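PDB 1YGP: yeast glycogen phosphorylase from Saccharomyces cerevisiae, which belongs to the carbohydrate phosphorylases of the GT-B clan and carries bound pyridoxal-5'-phosphate. Local coordinates for residues A[433-436]-A[437-440]; A[867-870]-A[871-875]; A[89-93]-A[94-98]. One frame throughout, in Å; residues are numbered along the deposited sequence.

Interaction 1: residues A[433-436]-A[437-440]. Unlike the reference sequence in segment 437-440: Glu440 (reference Gln).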
# COMPACT_ATOMS: atom_id res chain seq x y z
N ASP A 433 36.58 -10.91 -19.31
CA ASP A 433 37.84 -10.21 -19.12
C ASP A 433 38.52 -10.49 -17.79
O ASP A 433 39.70 -10.84 -17.76
CB ASP A 433 37.64 -8.72 -19.21
CG ASP A 433 37.56 -8.13 -20.61
OD1 ASP A 433 37.35 -8.85 -21.60
OD2 ASP A 433 37.71 -6.92 -20.71
N ILE A 434 37.75 -10.38 -16.70
CA ILE A 434 38.20 -10.66 -15.35
C ILE A 434 38.85 -12.04 -15.30
O ILE A 434 39.99 -12.20 -14.86
CB ILE A 434 36.93 -10.52 -14.43
CG1 ILE A 434 36.64 -9.03 -14.20
CG2 ILE A 434 37.13 -11.27 -13.10
CD1 ILE A 434 35.31 -8.69 -13.47
N ASN A 435 38.16 -13.04 -15.85
CA ASN A 435 38.64 -14.42 -15.85
C ASN A 435 39.91 -14.57 -16.66
O ASN A 435 40.79 -15.35 -16.27
CB ASN A 435 37.60 -15.37 -16.46
CG ASN A 435 38.00 -16.83 -16.30
OD1 ASN A 435 38.12 -17.35 -15.20
ND2 ASN A 435 38.18 -17.65 -17.32
N TRP A 436 40.04 -13.80 -17.75
CA TRP A 436 41.19 -13.90 -18.63
C TRP A 436 42.45 -13.51 -17.91
O TRP A 436 43.39 -14.31 -17.83
CB TRP A 436 41.05 -12.98 -19.86
CG TRP A 436 42.21 -13.14 -20.82
CD1 TRP A 436 43.17 -12.17 -20.87
CD2 TRP A 436 42.44 -14.21 -21.67
NE1 TRP A 436 44.03 -12.62 -21.76
CE2 TRP A 436 43.65 -13.81 -22.26
CE3 TRP A 436 41.86 -15.42 -22.05
CZ2 TRP A 436 44.28 -14.60 -23.23
CZ3 TRP A 436 42.49 -16.22 -23.01
CH2 TRP A 436 43.69 -15.81 -23.60
N PHE A 437 42.49 -12.31 -17.38
CA PHE A 437 43.68 -11.90 -16.68
C PHE A 437 43.95 -12.81 -15.48
O PHE A 437 45.11 -13.15 -15.24
CB PHE A 437 43.50 -10.46 -16.27
CG PHE A 437 43.32 -9.52 -17.45
CD1 PHE A 437 44.29 -9.44 -18.45
CD2 PHE A 437 42.19 -8.71 -17.53
CE1 PHE A 437 44.11 -8.55 -19.51
CE2 PHE A 437 42.03 -7.83 -18.59
CZ PHE A 437 42.99 -7.75 -19.59
N PHE A 438 42.95 -13.29 -14.73
CA PHE A 438 43.16 -14.16 -13.57
C PHE A 438 43.86 -15.43 -14.04
O PHE A 438 44.88 -15.81 -13.48
CB PHE A 438 41.80 -14.52 -12.92
CG PHE A 438 41.87 -15.64 -11.90
CD1 PHE A 438 42.58 -15.49 -10.70
CD2 PHE A 438 41.21 -16.84 -12.17
CE1 PHE A 438 42.63 -16.55 -9.78
CE2 PHE A 438 41.27 -17.90 -11.24
CZ PHE A 438 41.98 -17.76 -10.05
N LEU A 439 43.37 -16.05 -15.11
CA LEU A 439 43.97 -17.26 -15.62
C LEU A 439 45.38 -17.02 -16.18
O LEU A 439 46.24 -17.91 -16.12
CB LEU A 439 42.97 -17.78 -16.63
CG LEU A 439 42.39 -19.14 -16.30
CD1 LEU A 439 42.02 -19.30 -14.84
CD2 LEU A 439 41.16 -19.27 -17.11
N GLU A 440 45.69 -15.82 -16.67
CA GLU A 440 47.06 -15.48 -17.04
C GLU A 440 47.87 -15.51 -15.77
O GLU A 440 48.83 -16.28 -15.67
CB GLU A 440 47.20 -14.10 -17.63
CG GLU A 440 46.92 -14.02 -19.11
CD GLU A 440 47.23 -12.66 -19.73
OE1 GLU A 440 47.67 -11.74 -19.03
OE2 GLU A 440 47.02 -12.52 -20.94
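With CG of Trp436 opposite the main-chain N (chi1 -177°) and CG of Phe437 anti to the carbonyl carbon (chi1 -62°), the two rings meet. The two neighbours thereby form a T-shaped pair. An edge of the indole is directed at the face of Phe437, with 5.4 Å between the centroids of the five-membered ring and the phenyl ring and 74° between their planes. The closest side-chain carbons of the pair are Trp436 CD1 and Phe437 CD1, 3.8 Å apart. Phe437 also meets His390 and Trp389 edge-to-face, which ties this side of the helix to helix 389-399. One turn on, Glu440 stretches out beyond CG so that OE2 stands 3.1 Å from Trp436 NE1. That hydrogen bond is strongly bent and weak, and it lies on the exposed side. On another side of the helix a methyl group touches an amide, with Leu439 CD2 lying 3.4 Å from Asn435 ND2. The amide is gripped at both ends from outside, OD1 by Ile458 N and ND2 by Ser457 OG, which should fix its rotation. Beneath the side chains run regular i-to-i+4 backbone bonds, among them Leu439 N to Asn435 O at 2.9 Å. These bonds, together with the burial of Asn435 and of Phe438 against Phe503 while Trp436 and Glu440 are exposed, mark an amphipathic alpha-helix, here helix 425-445 in the connection between strands 400-404 and 478-483 of the N-terminal GT-B domain.

Interaction 2: residues A[867-870]-A[871-875]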
# COMPACT_ATOMS: atom_id res chain seq x y z
N GLU A 867 35.45 -8.67 15.47
CA GLU A 867 36.41 -9.39 14.66
C GLU A 867 36.38 -8.92 13.24
O GLU A 867 37.42 -8.66 12.63
CB GLU A 867 36.15 -10.89 14.66
CG GLU A 867 36.15 -11.52 16.05
CD GLU A 867 36.59 -12.96 16.04
OE1 GLU A 867 35.89 -13.84 15.54
OE2 GLU A 867 37.67 -13.20 16.56
N TYR A 868 35.17 -8.75 12.69
CA TYR A 868 35.03 -8.32 11.31
C TYR A 868 35.60 -6.94 11.15
O TYR A 868 36.43 -6.73 10.26
CB TYR A 868 33.57 -8.29 10.90
CG TYR A 868 32.99 -9.58 10.33
CD1 TYR A 868 33.17 -9.88 8.98
CD2 TYR A 868 32.20 -10.40 11.12
CE1 TYR A 868 32.55 -10.98 8.42
CE2 TYR A 868 31.57 -11.51 10.56
CZ TYR A 868 31.74 -11.80 9.21
OH TYR A 868 31.08 -12.89 8.66
N SER A 869 35.25 -6.03 12.06
CA SER A 869 35.74 -4.67 12.00
C SER A 869 37.25 -4.64 12.05
O SER A 869 37.87 -3.95 11.23
CB SER A 869 35.21 -3.83 13.14
OG SER A 869 33.79 -3.77 13.10
N ASP A 870 37.89 -5.44 12.89
CA ASP A 870 39.33 -5.36 12.99
C ASP A 870 40.13 -6.15 11.98
O ASP A 870 41.23 -5.69 11.64
CB ASP A 870 39.72 -5.77 14.39
CG ASP A 870 39.16 -4.81 15.44
OD1 ASP A 870 39.03 -3.61 15.16
OD2 ASP A 870 38.85 -5.28 16.55
N THR A 871 39.69 -7.29 11.44
CA THR A 871 40.57 -7.98 10.51
C THR A 871 40.25 -7.70 9.05
O THR A 871 41.13 -7.62 8.19
CB THR A 871 40.51 -9.50 10.78
OG1 THR A 871 39.19 -9.96 10.56
CG2 THR A 871 40.89 -9.82 12.21
N ILE A 872 38.97 -7.51 8.78
CA ILE A 872 38.52 -7.39 7.41
C ILE A 872 38.22 -5.97 7.00
O ILE A 872 38.81 -5.47 6.03
CB ILE A 872 37.27 -8.32 7.24
CG1 ILE A 872 37.70 -9.79 7.56
CG2 ILE A 872 36.71 -8.20 5.83
CD1 ILE A 872 36.63 -10.89 7.62
N TRP A 873 37.31 -5.30 7.70
CA TRP A 873 36.88 -3.99 7.24
C TRP A 873 37.82 -2.85 7.56
O TRP A 873 37.81 -1.81 6.90
CB TRP A 873 35.50 -3.68 7.84
CG TRP A 873 34.38 -4.63 7.43
CD1 TRP A 873 34.38 -5.32 6.24
CD2 TRP A 873 33.30 -4.94 8.22
NE1 TRP A 873 33.32 -6.09 6.29
CE2 TRP A 873 32.65 -5.91 7.44
CE3 TRP A 873 32.79 -4.56 9.47
CZ2 TRP A 873 31.48 -6.52 7.89
CZ3 TRP A 873 31.62 -5.17 9.91
CH2 TRP A 873 30.98 -6.14 9.13
N ASN A 874 38.60 -3.03 8.64
CA ASN A 874 39.52 -2.04 9.19
C ASN A 874 38.73 -0.76 9.38
O ASN A 874 39.01 0.32 8.88
CB ASN A 874 40.71 -1.83 8.24
CG ASN A 874 41.42 -3.16 8.01
OD1 ASN A 874 41.49 -3.66 6.89
ND2 ASN A 874 41.94 -3.85 9.02
N VAL A 875 37.70 -0.95 10.19
CA VAL A 875 36.73 0.08 10.46
C VAL A 875 36.77 0.40 11.95
O VAL A 875 36.99 -0.48 12.78
CB VAL A 875 35.42 -0.54 9.88
CG1 VAL A 875 34.34 -0.69 10.91
CG2 VAL A 875 34.96 0.35 8.74
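Tyr868 and Trp873 meet in a local contact at the end of helix 861-873, where the last turns widen from alpha- to pi-type geometry. As is usual in GT-B proteins, this final helix of the chain packs on the N-terminal domain, here against strands 98-102, 361-366 and 478-483 of its mixed sheet. The wider turn is seen at Tyr868 O, which accepts from Ile872 N at 3.0 Å and from Trp873 N at 3.1 Å, the two donors reaching it from opposite faces of the carbonyl plane. Because Trp873 is five positions after Tyr868 (i to i+5), its indole lies across the stem of the tyrosine. CB of the tyrosine sits over the face of the six-membered ring, 3.8 Å from its centroid and 13° off the normal, a CH-pi contact. The rings themselves are nearly parallel, 21° between planes, but slid so far apart that they barely overlap. Both polar tips are held by the domain beneath: Tyr868 OH by Asn482 and Thr403, Trp873 NE1 by Gln364. Alongside, Ile872 points the same way as the tyrosine and lays CD1 3.9 Å from Tyr868 CD1. On the exposed side Thr871 turns OG1 into the crowded position between its backbone N and carbonyl carbon (chi1 62°), from where the hydroxyl donates to Glu867 O at 3.0 Å, above the carbonyl plane; Thr871 N binds the same oxygen, so two donors grip it. Asn874, with positive phi, then leaves the helix. Val875 folds back beside Ser869, whose OG is bonded to Ile865 O, and Val875 N closes the end with a bond of 3.2 Å to Ser869 O.

Interaction 3: residues A[89-93]-A[94-98]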
# COMPACT_ATOMS: atom_id res chain seq x y z
N GLN A 89 24.02 12.55 9.91
CA GLN A 89 24.71 13.81 9.73
C GLN A 89 26.07 13.66 10.35
O GLN A 89 27.01 14.14 9.73
CB GLN A 89 23.99 14.93 10.41
CG GLN A 89 24.63 16.28 10.28
CD GLN A 89 24.81 16.74 8.85
OE1 GLN A 89 23.88 17.17 8.18
NE2 GLN A 89 26.03 16.71 8.36
N LYS A 90 26.25 13.00 11.51
CA LYS A 90 27.57 12.84 12.11
C LYS A 90 28.49 12.16 11.10
O LYS A 90 29.52 12.72 10.74
CB LYS A 90 27.46 12.00 13.39
CG LYS A 90 28.78 11.47 13.96
CD LYS A 90 28.57 10.93 15.37
CE LYS A 90 27.55 9.79 15.37
NZ LYS A 90 27.11 9.43 16.71
N PHE A 91 28.08 11.04 10.52
CA PHE A 91 28.90 10.33 9.56
C PHE A 91 29.19 11.21 8.36
O PHE A 91 30.36 11.27 7.97
CB PHE A 91 28.20 9.05 9.16
CG PHE A 91 27.91 8.12 10.35
CD1 PHE A 91 28.64 8.19 11.54
CD2 PHE A 91 26.91 7.15 10.23
CE1 PHE A 91 28.38 7.31 12.58
CE2 PHE A 91 26.66 6.27 11.28
CZ PHE A 91 27.39 6.34 12.46
N THR A 92 28.24 11.97 7.81
CA THR A 92 28.51 12.91 6.73
C THR A 92 29.57 13.94 7.15
O THR A 92 30.57 14.16 6.45
CB THR A 92 27.20 13.60 6.33
OG1 THR A 92 26.30 12.58 5.92
CG2 THR A 92 27.37 14.56 5.16
N THR A 93 29.41 14.55 8.31
CA THR A 93 30.34 15.52 8.82
C THR A 93 31.69 14.90 9.14
O THR A 93 32.70 15.57 8.96
CB THR A 93 29.70 16.16 10.06
OG1 THR A 93 28.71 17.06 9.53
CG2 THR A 93 30.66 16.85 10.99
N ARG A 94 31.74 13.64 9.58
CA ARG A 94 33.01 13.07 9.98
C ARG A 94 33.64 12.16 8.95
O ARG A 94 34.76 11.71 9.14
CB ARG A 94 32.86 12.29 11.28
CG ARG A 94 32.54 13.13 12.51
CD ARG A 94 32.86 12.29 13.75
NE ARG A 94 32.30 12.81 14.99
CZ ARG A 94 32.30 12.09 16.13
NH1 ARG A 94 32.82 10.86 16.19
NH2 ARG A 94 31.73 12.59 17.23
N ASP A 95 32.97 11.88 7.85
CA ASP A 95 33.45 10.98 6.80
C ASP A 95 34.30 9.75 7.16
O ASP A 95 35.42 9.59 6.67
CB ASP A 95 34.19 11.82 5.80
CG ASP A 95 33.82 11.42 4.39
OD1 ASP A 95 34.00 10.27 4.00
OD2 ASP A 95 33.39 12.31 3.67
N PRO A 96 33.85 8.84 8.04
CA PRO A 96 34.63 7.68 8.41
C PRO A 96 34.52 6.62 7.32
O PRO A 96 33.69 6.74 6.42
CB PRO A 96 34.02 7.34 9.74
CG PRO A 96 32.55 7.59 9.54
CD PRO A 96 32.57 8.87 8.74
N LYS A 97 35.32 5.56 7.37
CA LYS A 97 35.14 4.47 6.42
C LYS A 97 33.81 3.81 6.83
O LYS A 97 33.52 3.68 8.03
CB LYS A 97 36.28 3.46 6.53
CG LYS A 97 36.20 2.37 5.48
CD LYS A 97 37.35 1.40 5.58
CE LYS A 97 37.28 0.58 4.31
NZ LYS A 97 38.31 -0.44 4.28
N ARG A 98 33.00 3.41 5.86
CA ARG A 98 31.70 2.85 6.12
C ARG A 98 31.66 1.43 5.62
O ARG A 98 32.38 1.03 4.70
CB ARG A 98 30.61 3.64 5.39
CG ARG A 98 30.48 5.08 5.82
CD ARG A 98 29.18 5.68 5.34
NE ARG A 98 29.27 7.13 5.42
CZ ARG A 98 28.25 7.93 5.73
NH1 ARG A 98 27.03 7.47 6.00
NH2 ARG A 98 28.47 9.24 5.73
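Arg94 lies back across Lys90 where helix 65-94 ends in a turn resembling an alphaL C-cap: Asp95 takes positive phi, its N makes a weak bond to Phe91 O, and Pro96 follows on the way to strand 98-102. Followed outward, Arg94 begins with CB 3.4 Å from Lys90 O, the oxygen that also accepts from Arg94 N. Arg94 CG stays 3.5 Å from Lys90 O; Arg94 CD then passes 4.2 Å from Lys90 CG, and Arg94 NE comes to 3.9 Å from the same carbon. At the end Arg94 CZ and NH2 each have Lys90 CD 4.0 Å away, so that this methylene stands over the centre of one guanidinium face. The lysine chain bends at chi3 (59°), and its NZ remains 5.6 Å from Arg94 NH2. These two cationic ends both form long, weak ion pairs with the C-terminal carboxylate of Thr879, which probably eases their proximity. Asp95 is held separately by a salt bridge to Arg352. A second guanidinium returns from the strand to the last helical turn: Arg98 lays one guanidinium face on the CB of Phe91, a carbon that stands 3.4 Å from Arg98 NH2.

How the interactions relate
All three contacts belong to the N-terminal domain or to the helix that returns to it. In chain order interaction 3 comes first, at the exit from helix 65-94, then interaction 1 on helix 425-445, and last interaction 2 on helix 861-873. Interactions 2 and 3 are neighbours, their centres about 17 Å apart, and they touch: Lys97 NZ is 3.0 Å from Trp873 O, a probable hydrogen bond. Interaction 1 stands apart, with centres about 29 Å from interaction 2 and 36 Å from interaction 3. The chain's last helix is thus fastened to the loop leading into strand 98-102, joining parts of the chain far apart in sequence beside one mixed sheet.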